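PDB 3WKY: prophenoloxidase b from Marsupenaeus japonicus, which is a phenoloxidase precursor of the type 3 copper family that, once activated, probably hydroxylates monophenols and oxidises o-diphenols at a dicopper centre. Local coordinates for residues L17-T22 / L138-V143; Q163-V168 / T472-S477; K246-W251 / F393-K398; I253-G258 / S272-S277. One frame throughout, in Å; residues are numbered along the deposited sequence. Where two conformers were deposited one is given.

Interaction 1. Residues L17-T22 / L138-V143; sequences LPYEST and LPDRFV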
# COMPACT_ATOMS: atom_id res chain seq x y z
N LEU A 17 -39.29 15.75 -32.23
CA LEU A 17 -38.94 14.41 -32.70
C LEU A 17 -37.51 14.31 -33.23
O LEU A 17 -37.30 13.94 -34.38
CB LEU A 17 -39.94 13.96 -33.79
CG LEU A 17 -41.42 14.05 -33.42
CD1 LEU A 17 -42.29 13.55 -34.58
CD2 LEU A 17 -41.74 13.27 -32.15
N PRO A 18 -36.51 14.64 -32.39
CA PRO A 18 -35.13 14.76 -32.88
C PRO A 18 -34.51 13.44 -33.33
O PRO A 18 -33.51 13.47 -34.05
CB PRO A 18 -34.37 15.35 -31.68
CG PRO A 18 -35.19 14.97 -30.49
CD PRO A 18 -36.62 14.99 -30.95
N TYR A 19 -35.07 12.30 -32.92
CA TYR A 19 -34.52 11.01 -33.34
C TYR A 19 -35.21 10.48 -34.60
O TYR A 19 -34.86 9.41 -35.09
CB TYR A 19 -34.65 9.98 -32.24
CG TYR A 19 -33.88 10.31 -30.98
CD1 TYR A 19 -32.51 10.10 -30.90
CD2 TYR A 19 -34.53 10.83 -29.86
CE1 TYR A 19 -31.80 10.40 -29.74
CE2 TYR A 19 -33.84 11.13 -28.70
CZ TYR A 19 -32.48 10.91 -28.65
OH TYR A 19 -31.79 11.20 -27.49
N GLU A 20 -36.19 11.21 -35.11
CA GLU A 20 -36.90 10.77 -36.31
C GLU A 20 -36.37 11.50 -37.53
O GLU A 20 -35.70 12.53 -37.41
CB GLU A 20 -38.41 10.97 -36.17
CG GLU A 20 -39.03 10.28 -34.95
CD GLU A 20 -38.95 8.76 -35.01
OE1 GLU A 20 -38.77 8.21 -36.12
OE2 GLU A 20 -39.06 8.11 -33.95
N SER A 21 -36.64 10.96 -38.72
CA SER A 21 -36.21 11.61 -39.95
C SER A 21 -36.95 12.92 -40.15
O SER A 21 -38.00 13.14 -39.55
CB SER A 21 -36.48 10.70 -41.16
OG SER A 21 -37.87 10.59 -41.38
N THR A 22 -36.39 13.78 -40.99
CA THR A 22 -37.06 15.03 -41.35
C THR A 22 -38.39 14.72 -42.04
O THR A 22 -39.38 15.43 -41.85
CB THR A 22 -36.17 15.88 -42.27
OG1 THR A 22 -34.87 16.03 -41.69
CG2 THR A 22 -36.79 17.26 -42.49
N LEU A 138 -36.03 16.18 -25.27
CA LEU A 138 -35.18 15.01 -25.02
C LEU A 138 -35.54 14.36 -23.69
O LEU A 138 -34.73 14.37 -22.76
CB LEU A 138 -33.69 15.42 -25.00
CG LEU A 138 -33.00 15.82 -26.30
CD1 LEU A 138 -31.57 16.29 -26.04
CD2 LEU A 138 -33.01 14.67 -27.30
N PRO A 139 -36.76 13.81 -23.58
CA PRO A 139 -37.13 13.23 -22.29
C PRO A 139 -36.21 12.10 -21.83
O PRO A 139 -36.12 11.88 -20.62
CB PRO A 139 -38.56 12.70 -22.53
CG PRO A 139 -38.74 12.69 -24.01
CD PRO A 139 -37.87 13.76 -24.56
N ASP A 140 -35.53 11.43 -22.76
CA ASP A 140 -34.63 10.32 -22.41
C ASP A 140 -33.48 10.78 -21.51
O ASP A 140 -32.87 9.95 -20.83
CB ASP A 140 -34.06 9.66 -23.67
CG ASP A 140 -33.12 10.58 -24.45
OD1 ASP A 140 -31.93 10.70 -24.07
OD2 ASP A 140 -33.57 11.20 -25.44
N ARG A 141 -33.18 12.08 -21.51
CA ARG A 141 -32.10 12.62 -20.69
C ARG A 141 -32.48 12.80 -19.23
O ARG A 141 -31.59 13.02 -18.40
CB ARG A 141 -31.59 13.97 -21.24
CG ARG A 141 -31.01 13.91 -22.66
CD ARG A 141 -29.71 13.11 -22.75
NE ARG A 141 -28.90 13.55 -23.89
CZ ARG A 141 -28.99 13.06 -25.12
NH1 ARG A 141 -29.86 12.10 -25.41
NH2 ARG A 141 -28.21 13.53 -26.08
N PHE A 142 -33.77 12.70 -18.91
CA PHE A 142 -34.26 13.06 -17.58
C PHE A 142 -35.06 11.96 -16.91
O PHE A 142 -35.28 11.99 -15.70
CB PHE A 142 -35.10 14.35 -17.66
CG PHE A 142 -34.43 15.46 -18.40
CD1 PHE A 142 -33.52 16.29 -17.75
CD2 PHE A 142 -34.68 15.67 -19.75
CE1 PHE A 142 -32.88 17.31 -18.42
CE2 PHE A 142 -34.04 16.69 -20.44
CZ PHE A 142 -33.14 17.51 -19.77
N VAL A 143 -35.51 10.99 -17.70
CA VAL A 143 -36.44 9.95 -17.24
C VAL A 143 -35.73 8.59 -17.33
O VAL A 143 -35.11 8.30 -18.35
CB VAL A 143 -37.71 9.95 -18.12
CG1 VAL A 143 -38.67 8.84 -17.71
CG2 VAL A 143 -38.40 11.32 -18.08

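Interaction 2. Residues Q163-V168 / T472-S477; sequences QTEVVV and TVHIKS. With NAG (2-acetamido-2-deoxy-beta-D-glucopyranose), chain H; NAG (2-acetamido-2-deoxy-beta-D-glucopyranose), chain C.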
# COMPACT_ATOMS: atom_id res chain seq x y z
N GLN A 163 -57.14 4.00 -26.81
CA GLN A 163 -56.91 5.00 -25.78
C GLN A 163 -55.86 5.97 -26.30
O GLN A 163 -54.80 5.54 -26.75
CB GLN A 163 -56.44 4.31 -24.50
CG GLN A 163 -56.47 5.15 -23.25
CD GLN A 163 -56.08 4.35 -22.02
OE1 GLN A 163 -56.30 3.14 -21.97
NE2 GLN A 163 -55.50 5.02 -21.03
N THR A 164 -56.15 7.26 -26.26
CA THR A 164 -55.28 8.25 -26.89
C THR A 164 -54.29 8.90 -25.93
O THR A 164 -53.38 9.62 -26.36
CB THR A 164 -56.09 9.34 -27.60
OG1 THR A 164 -56.93 10.01 -26.64
CG2 THR A 164 -56.96 8.74 -28.69
N GLU A 165 -54.47 8.67 -24.63
CA GLU A 165 -53.57 9.23 -23.63
C GLU A 165 -53.13 8.18 -22.63
O GLU A 165 -53.91 7.32 -22.22
CB GLU A 165 -54.23 10.39 -22.89
CG GLU A 165 -54.54 11.60 -23.74
CD GLU A 165 -55.08 12.76 -22.93
OE1 GLU A 165 -54.30 13.37 -22.17
OE2 GLU A 165 -56.28 13.06 -23.05
N VAL A 166 -51.86 8.25 -22.24
CA VAL A 166 -51.36 7.43 -21.15
C VAL A 166 -50.48 8.30 -20.25
O VAL A 166 -49.88 9.27 -20.71
CB VAL A 166 -50.59 6.19 -21.67
CG1 VAL A 166 -49.35 6.61 -22.42
CG2 VAL A 166 -50.23 5.27 -20.53
N VAL A 167 -50.44 7.97 -18.97
CA VAL A 167 -49.57 8.67 -18.03
C VAL A 167 -48.69 7.63 -17.35
O VAL A 167 -49.19 6.60 -16.91
CB VAL A 167 -50.37 9.45 -16.98
CG1 VAL A 167 -49.43 10.16 -16.01
CG2 VAL A 167 -51.29 10.46 -17.64
N VAL A 168 -47.39 7.89 -17.30
CA VAL A 168 -46.50 7.03 -16.53
C VAL A 168 -45.78 7.88 -15.49
O VAL A 168 -45.55 9.07 -15.71
CB VAL A 168 -45.51 6.26 -17.44
CG1 VAL A 168 -44.43 7.18 -17.99
CG2 VAL A 168 -44.89 5.10 -16.69
N THR A 472 -50.60 10.03 -26.97
CA THR A 472 -49.82 11.00 -26.20
C THR A 472 -49.38 10.35 -24.90
O THR A 472 -50.19 9.74 -24.20
CB THR A 472 -50.66 12.25 -25.87
OG1 THR A 472 -50.94 12.98 -27.07
CG2 THR A 472 -49.90 13.16 -24.89
N VAL A 473 -48.09 10.48 -24.59
CA VAL A 473 -47.57 9.91 -23.35
C VAL A 473 -47.20 11.04 -22.41
O VAL A 473 -46.31 11.85 -22.71
CB VAL A 473 -46.35 9.01 -23.60
CG1 VAL A 473 -45.77 8.54 -22.28
CG2 VAL A 473 -46.75 7.81 -24.46
N HIS A 474 -47.90 11.11 -21.29
CA HIS A 474 -47.60 12.09 -20.26
C HIS A 474 -46.65 11.44 -19.26
O HIS A 474 -46.78 10.24 -18.96
CB HIS A 474 -48.88 12.55 -19.56
CG HIS A 474 -49.83 13.26 -20.46
ND1 HIS A 474 -49.62 14.55 -20.90
CD2 HIS A 474 -51.01 12.87 -21.01
CE1 HIS A 474 -50.62 14.92 -21.68
NE2 HIS A 474 -51.48 13.92 -21.76
N ILE A 475 -45.70 12.22 -18.75
CA ILE A 475 -44.77 11.71 -17.75
C ILE A 475 -44.86 12.54 -16.48
O ILE A 475 -44.70 13.76 -16.52
CB ILE A 475 -43.32 11.70 -18.27
CG1 ILE A 475 -43.20 10.78 -19.48
CG2 ILE A 475 -42.36 11.26 -17.15
CD1 ILE A 475 -41.85 10.82 -20.17
N LYS A 476 -45.13 11.87 -15.37
CA LYS A 476 -45.38 12.53 -14.11
C LYS A 476 -44.32 12.15 -13.09
O LYS A 476 -43.90 11.00 -13.02
CB LYS A 476 -46.77 12.14 -13.60
CG LYS A 476 -47.08 12.59 -12.18
CD LYS A 476 -48.51 12.22 -11.79
CE LYS A 476 -48.68 12.20 -10.29
NZ LYS A 476 -50.11 12.13 -9.90
N SER A 477 -43.86 13.12 -12.31
CA SER A 477 -42.87 12.84 -11.27
C SER A 477 -42.91 13.94 -10.22
O SER A 477 -43.57 14.97 -10.40
CB SER A 477 -41.47 12.73 -11.88
OG SER A 477 -41.11 13.92 -12.56
C1 NAG H . -56.45 12.26 -30.56
C2 NAG H . -57.43 13.12 -31.38
C3 NAG H . -58.06 14.31 -30.63
C4 NAG H . -58.17 14.10 -29.13
C5 NAG H . -56.85 13.54 -28.64
C6 NAG H . -56.74 13.50 -27.11
C7 NAG H . -56.92 13.15 -33.76
C8 NAG H . -56.20 13.85 -34.88
N2 NAG H . -56.73 13.64 -32.54
O3 NAG H . -59.34 14.56 -31.16
O4 NAG H . -58.46 15.33 -28.49
O5 NAG H . -56.73 12.25 -29.18
O6 NAG H . -57.14 12.24 -26.63
O7 NAG H . -57.64 12.18 -33.99
C1 NAG C . -48.68 16.19 -26.80
C2 NAG C . -50.02 16.73 -27.29
C3 NAG C . -50.19 16.47 -28.78
C4 NAG C . -49.03 17.06 -29.57
C5 NAG C . -47.65 16.82 -28.95
C6 NAG C . -46.76 18.01 -29.33
C7 NAG C . -51.94 16.72 -25.75
C8 NAG C . -52.90 15.84 -25.00
N2 NAG C . -51.12 16.09 -26.59
O3 NAG C . -51.41 17.05 -29.20
O4 NAG C . -49.04 16.48 -30.86
O5 NAG C . -47.61 16.77 -27.53
O6 NAG C . -45.84 17.66 -30.34
O7 NAG C . -51.92 17.93 -25.56

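Interaction 3. Residues K246-W251 / F393-K398; sequences KAFEDW and FFRWHK. With CUO (Cu2-o2 cluster), chain J.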
# COMPACT_ATOMS: atom_id res chain seq x y z
N LYS A 246 -17.11 17.47 -0.47
CA LYS A 246 -15.66 17.57 -0.41
C LYS A 246 -15.07 17.63 -1.81
O LYS A 246 -15.44 16.84 -2.68
CB LYS A 246 -15.10 16.36 0.35
CG LYS A 246 -15.52 16.33 1.81
CD LYS A 246 -15.34 14.95 2.42
CE LYS A 246 -15.98 14.87 3.80
NZ LYS A 246 -15.91 13.50 4.38
N ALA A 247 -14.15 18.57 -2.02
CA ALA A 247 -13.53 18.73 -3.33
C ALA A 247 -12.80 17.45 -3.71
O ALA A 247 -12.22 16.77 -2.85
CB ALA A 247 -12.55 19.87 -3.31
N PHE A 248 -12.82 17.12 -4.99
CA PHE A 248 -11.97 16.04 -5.49
C PHE A 248 -10.69 16.70 -5.99
O PHE A 248 -10.63 17.18 -7.13
CB PHE A 248 -12.66 15.25 -6.59
CG PHE A 248 -11.82 14.12 -7.14
CD1 PHE A 248 -11.30 13.15 -6.30
CD2 PHE A 248 -11.54 14.05 -8.49
CE1 PHE A 248 -10.51 12.10 -6.82
CE2 PHE A 248 -10.75 13.01 -9.01
CZ PHE A 248 -10.23 12.05 -8.16
N GLU A 249 -9.67 16.73 -5.13
CA GLU A 249 -8.44 17.48 -5.37
C GLU A 249 -7.18 16.62 -5.41
O GLU A 249 -6.23 16.95 -6.12
CB GLU A 249 -8.26 18.56 -4.31
CG GLU A 249 -9.17 19.70 -4.55
CD GLU A 249 -8.99 20.82 -3.55
OE1 GLU A 249 -8.39 20.60 -2.47
OE2 GLU A 249 -9.46 21.92 -3.88
N ASP A 250 -7.17 15.55 -4.63
CA ASP A 250 -6.04 14.62 -4.66
C ASP A 250 -6.40 13.53 -5.64
O ASP A 250 -7.12 12.59 -5.31
CB ASP A 250 -5.77 14.04 -3.27
CG ASP A 250 -4.56 13.12 -3.24
OD1 ASP A 250 -4.10 12.67 -4.32
OD2 ASP A 250 -4.07 12.83 -2.13
N TRP A 251 -5.89 13.66 -6.86
CA TRP A 251 -6.37 12.83 -7.95
C TRP A 251 -5.73 11.44 -7.96
O TRP A 251 -5.95 10.64 -8.88
CB TRP A 251 -6.17 13.56 -9.29
CG TRP A 251 -6.96 14.85 -9.32
CD1 TRP A 251 -8.08 15.15 -8.59
CD2 TRP A 251 -6.67 16.02 -10.11
NE1 TRP A 251 -8.50 16.42 -8.88
CE2 TRP A 251 -7.66 16.98 -9.81
CE3 TRP A 251 -5.68 16.34 -11.04
CZ2 TRP A 251 -7.69 18.24 -10.42
CZ3 TRP A 251 -5.70 17.60 -11.64
CH2 TRP A 251 -6.70 18.54 -11.32
N PHE A 393 -20.10 15.43 -9.92
CA PHE A 393 -20.19 16.79 -10.47
C PHE A 393 -19.86 17.82 -9.39
O PHE A 393 -19.11 18.80 -9.63
CB PHE A 393 -21.61 17.08 -10.99
CG PHE A 393 -21.77 18.48 -11.52
CD1 PHE A 393 -21.47 18.77 -12.84
CD2 PHE A 393 -22.19 19.51 -10.68
CE1 PHE A 393 -21.60 20.08 -13.33
CE2 PHE A 393 -22.32 20.82 -11.15
CZ PHE A 393 -22.02 21.11 -12.48
N PHE A 394 -20.42 17.61 -8.21
CA PHE A 394 -20.26 18.60 -7.16
C PHE A 394 -18.92 18.49 -6.46
O PHE A 394 -18.40 19.47 -5.94
CB PHE A 394 -21.46 18.55 -6.21
CG PHE A 394 -22.73 19.02 -6.85
CD1 PHE A 394 -23.09 20.37 -6.82
CD2 PHE A 394 -23.55 18.12 -7.53
CE1 PHE A 394 -24.25 20.81 -7.46
CE2 PHE A 394 -24.71 18.55 -8.17
CZ PHE A 394 -25.07 19.90 -8.11
N ARG A 395 -18.32 17.31 -6.47
CA ARG A 395 -16.96 17.20 -5.97
C ARG A 395 -16.00 17.91 -6.93
O ARG A 395 -15.06 18.58 -6.50
CB ARG A 395 -16.56 15.72 -5.79
CG ARG A 395 -17.44 14.96 -4.77
CD ARG A 395 -16.68 13.73 -4.20
NE ARG A 395 -15.43 14.17 -3.56
CZ ARG A 395 -14.36 13.40 -3.39
NH1 ARG A 395 -14.35 12.14 -3.81
NH2 ARG A 395 -13.28 13.91 -2.80
N TRP A 396 -16.23 17.75 -8.23
CA TRP A 396 -15.40 18.42 -9.23
C TRP A 396 -15.59 19.94 -9.12
O TRP A 396 -14.62 20.71 -9.14
CB TRP A 396 -15.74 17.92 -10.64
CG TRP A 396 -14.83 18.46 -11.69
CD1 TRP A 396 -15.18 19.24 -12.77
CD2 TRP A 396 -13.40 18.28 -11.78
NE1 TRP A 396 -14.07 19.54 -13.52
CE2 TRP A 396 -12.96 18.97 -12.94
CE3 TRP A 396 -12.45 17.59 -11.01
CZ2 TRP A 396 -11.61 19.02 -13.32
CZ3 TRP A 396 -11.10 17.62 -11.40
CH2 TRP A 396 -10.70 18.33 -12.56
N HIS A 397 -16.83 20.37 -8.98
CA HIS A 397 -17.08 21.81 -8.88
C HIS A 397 -16.71 22.44 -7.55
O HIS A 397 -16.46 23.64 -7.49
CB HIS A 397 -18.48 22.20 -9.36
CG HIS A 397 -18.49 22.41 -10.82
ND1 HIS A 397 -18.05 23.58 -11.39
CD2 HIS A 397 -18.72 21.55 -11.84
CE1 HIS A 397 -18.07 23.46 -12.71
NE2 HIS A 397 -18.47 22.24 -13.00
N LYS A 398 -16.67 21.64 -6.49
CA LYS A 398 -16.10 22.14 -5.25
C LYS A 398 -14.59 22.38 -5.44
O LYS A 398 -14.06 23.38 -4.97
CB LYS A 398 -16.38 21.21 -4.07
CG LYS A 398 -15.83 21.73 -2.73
CD LYS A 398 -16.63 22.97 -2.24
CE LYS A 398 -16.02 23.51 -0.96
NZ LYS A 398 -16.91 24.52 -0.29
CU1 CUO J . -21.27 23.66 -15.74
CU2 CUO J . -18.38 21.62 -15.09
O1 CUO J . -19.46 22.92 -16.13
O2 CUO J . -20.41 21.58 -15.88

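Interaction 4. Residues I253-G258 / S272-S277; sequences IPVQDG and SSRQDS. With EDO (1,2-ethanediol), chain K.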
# COMPACT_ATOMS: atom_id res chain seq x y z
N ILE A 253 -6.31 9.49 -5.33
CA ILE A 253 -7.29 8.79 -4.49
C ILE A 253 -8.47 8.42 -5.39
O ILE A 253 -8.97 9.26 -6.13
CB ILE A 253 -7.82 9.75 -3.36
CG1 ILE A 253 -6.68 10.24 -2.47
CG2 ILE A 253 -8.89 9.08 -2.52
CD1 ILE A 253 -7.14 11.14 -1.32
N PRO A 254 -8.93 7.15 -5.35
CA PRO A 254 -10.10 6.79 -6.18
C PRO A 254 -11.34 7.58 -5.77
O PRO A 254 -11.48 7.96 -4.61
CB PRO A 254 -10.31 5.30 -5.90
CG PRO A 254 -9.60 5.04 -4.59
CD PRO A 254 -8.46 6.02 -4.52
N VAL A 255 -12.22 7.83 -6.74
CA VAL A 255 -13.48 8.53 -6.46
C VAL A 255 -14.36 7.56 -5.69
O VAL A 255 -14.79 6.55 -6.23
CB VAL A 255 -14.18 8.95 -7.77
CG1 VAL A 255 -15.57 9.55 -7.48
CG2 VAL A 255 -13.29 9.95 -8.54
N GLN A 256 -14.61 7.86 -4.42
CA GLN A 256 -15.31 6.92 -3.55
C GLN A 256 -16.72 6.58 -4.06
O GLN A 256 -17.10 5.41 -4.15
CB GLN A 256 -15.38 7.48 -2.13
CG GLN A 256 -16.27 6.70 -1.17
CD GLN A 256 -16.29 7.32 0.23
OE1 GLN A 256 -15.30 7.89 0.68
NE2 GLN A 256 -17.42 7.21 0.91
N ASP A 257 -17.51 7.60 -4.40
CA ASP A 257 -18.90 7.36 -4.77
C ASP A 257 -19.10 7.30 -6.27
O ASP A 257 -18.90 8.30 -6.98
CB ASP A 257 -19.80 8.44 -4.17
CG ASP A 257 -19.70 8.49 -2.67
OD1 ASP A 257 -19.79 7.41 -2.04
OD2 ASP A 257 -19.49 9.59 -2.13
N GLY A 258 -19.51 6.13 -6.75
CA GLY A 258 -19.82 5.96 -8.15
C GLY A 258 -21.22 6.50 -8.43
O GLY A 258 -21.85 7.12 -7.56
N SER A 272 -22.97 5.06 -19.88
CA SER A 272 -22.05 4.33 -19.02
C SER A 272 -22.22 4.75 -17.57
O SER A 272 -22.64 5.88 -17.28
CB SER A 272 -20.61 4.58 -19.47
OG SER A 272 -20.41 3.97 -20.74
N SER A 273 -21.92 3.83 -16.67
CA SER A 273 -21.98 4.10 -15.24
C SER A 273 -20.55 4.17 -14.70
O SER A 273 -19.58 3.95 -15.43
CB SER A 273 -22.73 2.98 -14.53
OG SER A 273 -24.07 2.87 -15.00
N ARG A 274 -20.42 4.45 -13.41
CA ARG A 274 -19.11 4.46 -12.78
C ARG A 274 -19.24 3.77 -11.44
O ARG A 274 -20.01 4.20 -10.60
CB ARG A 274 -18.60 5.89 -12.56
CG ARG A 274 -17.16 5.93 -11.99
CD ARG A 274 -16.71 7.36 -11.65
NE ARG A 274 -17.53 7.94 -10.58
CZ ARG A 274 -18.52 8.81 -10.76
NH1 ARG A 274 -18.83 9.26 -11.97
NH2 ARG A 274 -19.21 9.25 -9.71
N GLN A 275 -18.49 2.67 -11.27
CA GLN A 275 -18.52 1.94 -10.01
C GLN A 275 -17.94 2.77 -8.88
O GLN A 275 -17.10 3.65 -9.11
CB GLN A 275 -17.72 0.63 -10.14
CG GLN A 275 -18.37 -0.35 -11.12
CD GLN A 275 -17.46 -1.48 -11.53
OE1 GLN A 275 -17.70 -2.12 -12.55
NE2 GLN A 275 -16.40 -1.74 -10.74
N ASP A 276 -18.36 2.47 -7.65
CA ASP A 276 -17.68 3.03 -6.48
C ASP A 276 -16.17 2.75 -6.57
O ASP A 276 -15.74 1.71 -7.12
CB ASP A 276 -18.20 2.41 -5.18
CG ASP A 276 -19.62 2.85 -4.83
OD1 ASP A 276 -20.09 3.93 -5.26
OD2 ASP A 276 -20.27 2.12 -4.06
N SER A 277 -15.37 3.67 -6.02
CA SER A 277 -13.92 3.50 -5.94
C SER A 277 -13.25 3.35 -7.30
O SER A 277 -12.47 2.42 -7.50
CB SER A 277 -13.54 2.32 -5.04
OG SER A 277 -14.17 2.45 -3.77
C1 EDO K . -13.14 -1.41 -7.33
O1 EDO K . -13.67 -2.66 -6.86
C2 EDO K . -13.90 -0.96 -8.57
O2 EDO K . -15.27 -0.64 -8.25
O HOH W 1 -16.42 6.29 -8.46
O HOH W 2 -21.30 5.32 -3.36

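Interaction 1. Residues L17-T22 / L138-V143
P18 and L138 bring the two backbones nearest, their CA atoms 7.9 Å apart, where a type I turn from L17 to E20 faces the residue leading into the 3-10 turn 139-141. The contact turns on the phenol of Y19, which meets D140 tip to tip. Y19 OH donates to D140 OD2 at 2.7 Å, approaching from above the carboxylate plane. A weak bond from R141 NH1 reaches Y19 OH at 3.0 Å, arriving near the plane of the ring. D140 and R141 are themselves paired: R141 NH1 meets the syn lone pair of D140 OD1 at 2.8 Å, in the guanidinium plane. D140 CG lies between its own backbone N and carbonyl carbon (chi1 67°), which sets CG on the side of the tyrosine. Beside this polar group L138 adds the apolar part: L138 CD2 touches P18 CG at 3.9 Å, the L138 and Y19 side chains cross at about a right angle, and L138 CD1 lies over the centre of the R141 guanidinium. R141 NE has a salt bridge to E385, and G266 N also bonds to Y19 OH. The phenol therefore donates one hydrogen bond and accepts two, the one from R141 weak, tying the N-terminal loop to a salt bridge in the copper-containing domain.

Interaction 2. Residues Q163-V168 / T472-S477
E165 and H474 meet on one face of a parallel strand pair, where H474 NE2 donates to E165 OE1 at 2.9 Å. The bond uses the anti lone pair of the carboxylate, with carboxylate and ring planes 61° apart. H474 CG stands anti to the carbonyl carbon (chi1 -64°), beside the backbone N and so on the side of T472 and E165; the E165 chain, extended beyond CG, carries OE1 across to the ring. In the conformer given, T472 CG2 covers one face of the imidazole, offset toward the rim, and V167 CG2 packs on H474 CB at 3.7 Å. An alanine in place of H474 would probably leave E165 OE1 without this partner and open a gap beside T472 CG2 where the ring lay. T472 OG1, in the same conformer, accepts from the N2 of one N-acetylglucosamine at 3.2 Å, so sugar borders this side of the sheet.

The other face is apolar. V166 CG1 sits between its backbone N and carbonyl carbon (chi1 64°) and touches V473 CG2 at 3.5 Å, the two side chains lying side by side. V168 and I475 repeat this pairing, with their CG1 atoms 4.1 Å apart. The backbones are joined by the hydrogen bonds of a parallel pair, among them H474 N to V166 O at 2.8 Å.

Strand 165-169 is an outermost strand of the chain's mixed sheet, joining the copper-containing domain to the Ig-like domain. Strand 445-456 flanks 472-481 on its other side, and helix 145-160 packs against V166 and V168.

Interaction 3. Residues K246-W251 / F393-K398
R395 reaches out from its helix to grip the loop at K246 and A247. R395 NE points straight at K246 O, 2.8 Å away with an N-H...O angle of 175°, and R395 NH2 meets A247 O at 3.1 Å from above the carbonyl plane. The chain bends at chi3 (58°), which places NE against K246 O. F248 CB lies over the centre of one guanidinium face, and F248 N returns a bond to R395 O at 3.1 Å. An alanine in place of R395 would probably leave the carbonyls of K246 and A247 without these donors and the loop freer to shift.

Deeper in, packing is tight and aromatic: W251 CZ2 touches W396 CZ3 at 3.6 Å, the six-membered rings meeting obliquely. W251 NE1 bonds F248 O and W251 CD1 lies over a face of the F248 ring, toward its rim. The outer side is looser. K246 is exposed and its chain leads away, while K398 CG rests on A247 CB at 3.8 Å before its own chain turns off.

Helix 391-409 carries H397, whose NE2 binds a copper of the cluster together with H357 and H361. Helix 218-239 packs on F393, F394 and H397, and helix 294-310 on W251.

Interaction 4. Residues I253-G258 / S272-S277
R274, G258 and S277 lose the most surface where the loop 253-258 meets 272-277. R274 extends toward the first segment, CG anti to its backbone N (chi1 -176°), and the chain bends at chi3. R274 NH2 donates to D257 O at 2.9 Å, in both the guanidinium and the carbonyl planes and on a lone pair. R274 NE donates a hydrogen bond to a water that in turn donates to V255 O and Q275 O, while NH1 has its own salt bridge to D390.

G258 has room for no side chain: its CA lies 3.0 Å from R274 O, and any CB would run into that oxygen and the next peptide. G258 N instead reaches the anti lone pair of D276 OD1 at 2.7 Å. A second water bridges D276 OD1 and D257 OD1, probably easing two like charges that stand 4.8 Å apart.

S277, in a left-handed backbone conformation (phi 60°), donates from N to Q256 O at 3.1 Å from above the carbonyl plane, and P254 CB rests on S277 C at 3.8 Å.

D276 OD2 forms a salt bridge to K373, and OD1 a hydrogen bond to H374, both of a second subunit, so the contact borders a subunit interface. Both segments belong to the long connection between helices 218-239 and 294-310, and V392 of helix 391-409 packs against V255 and R274.

Interactions 3 and 4 form one neighbourhood within the copper-containing domain: their centres are about 13 Å apart, F248 CE1 lies 3.3 Å from I253 O, and 253-258/272-277 is nested in the loop closed by interaction 3. Helix 391-409 supplies one side of interaction 3, and its V392 packs on V255 and R274 of interaction 4. Interaction 3 includes a copper ligand, whereas the R274 side chain stands about 13 Å from the copper-oxygen cluster. Interactions 1 and 2 sit together elsewhere, centres about 16 Å apart, touching where V143 CG2 meets I475 CG2 at 4.1 Å. Interaction 2 closes a loop enclosing both 3 and 4, though its centre is about 39 Å from that of interaction 3.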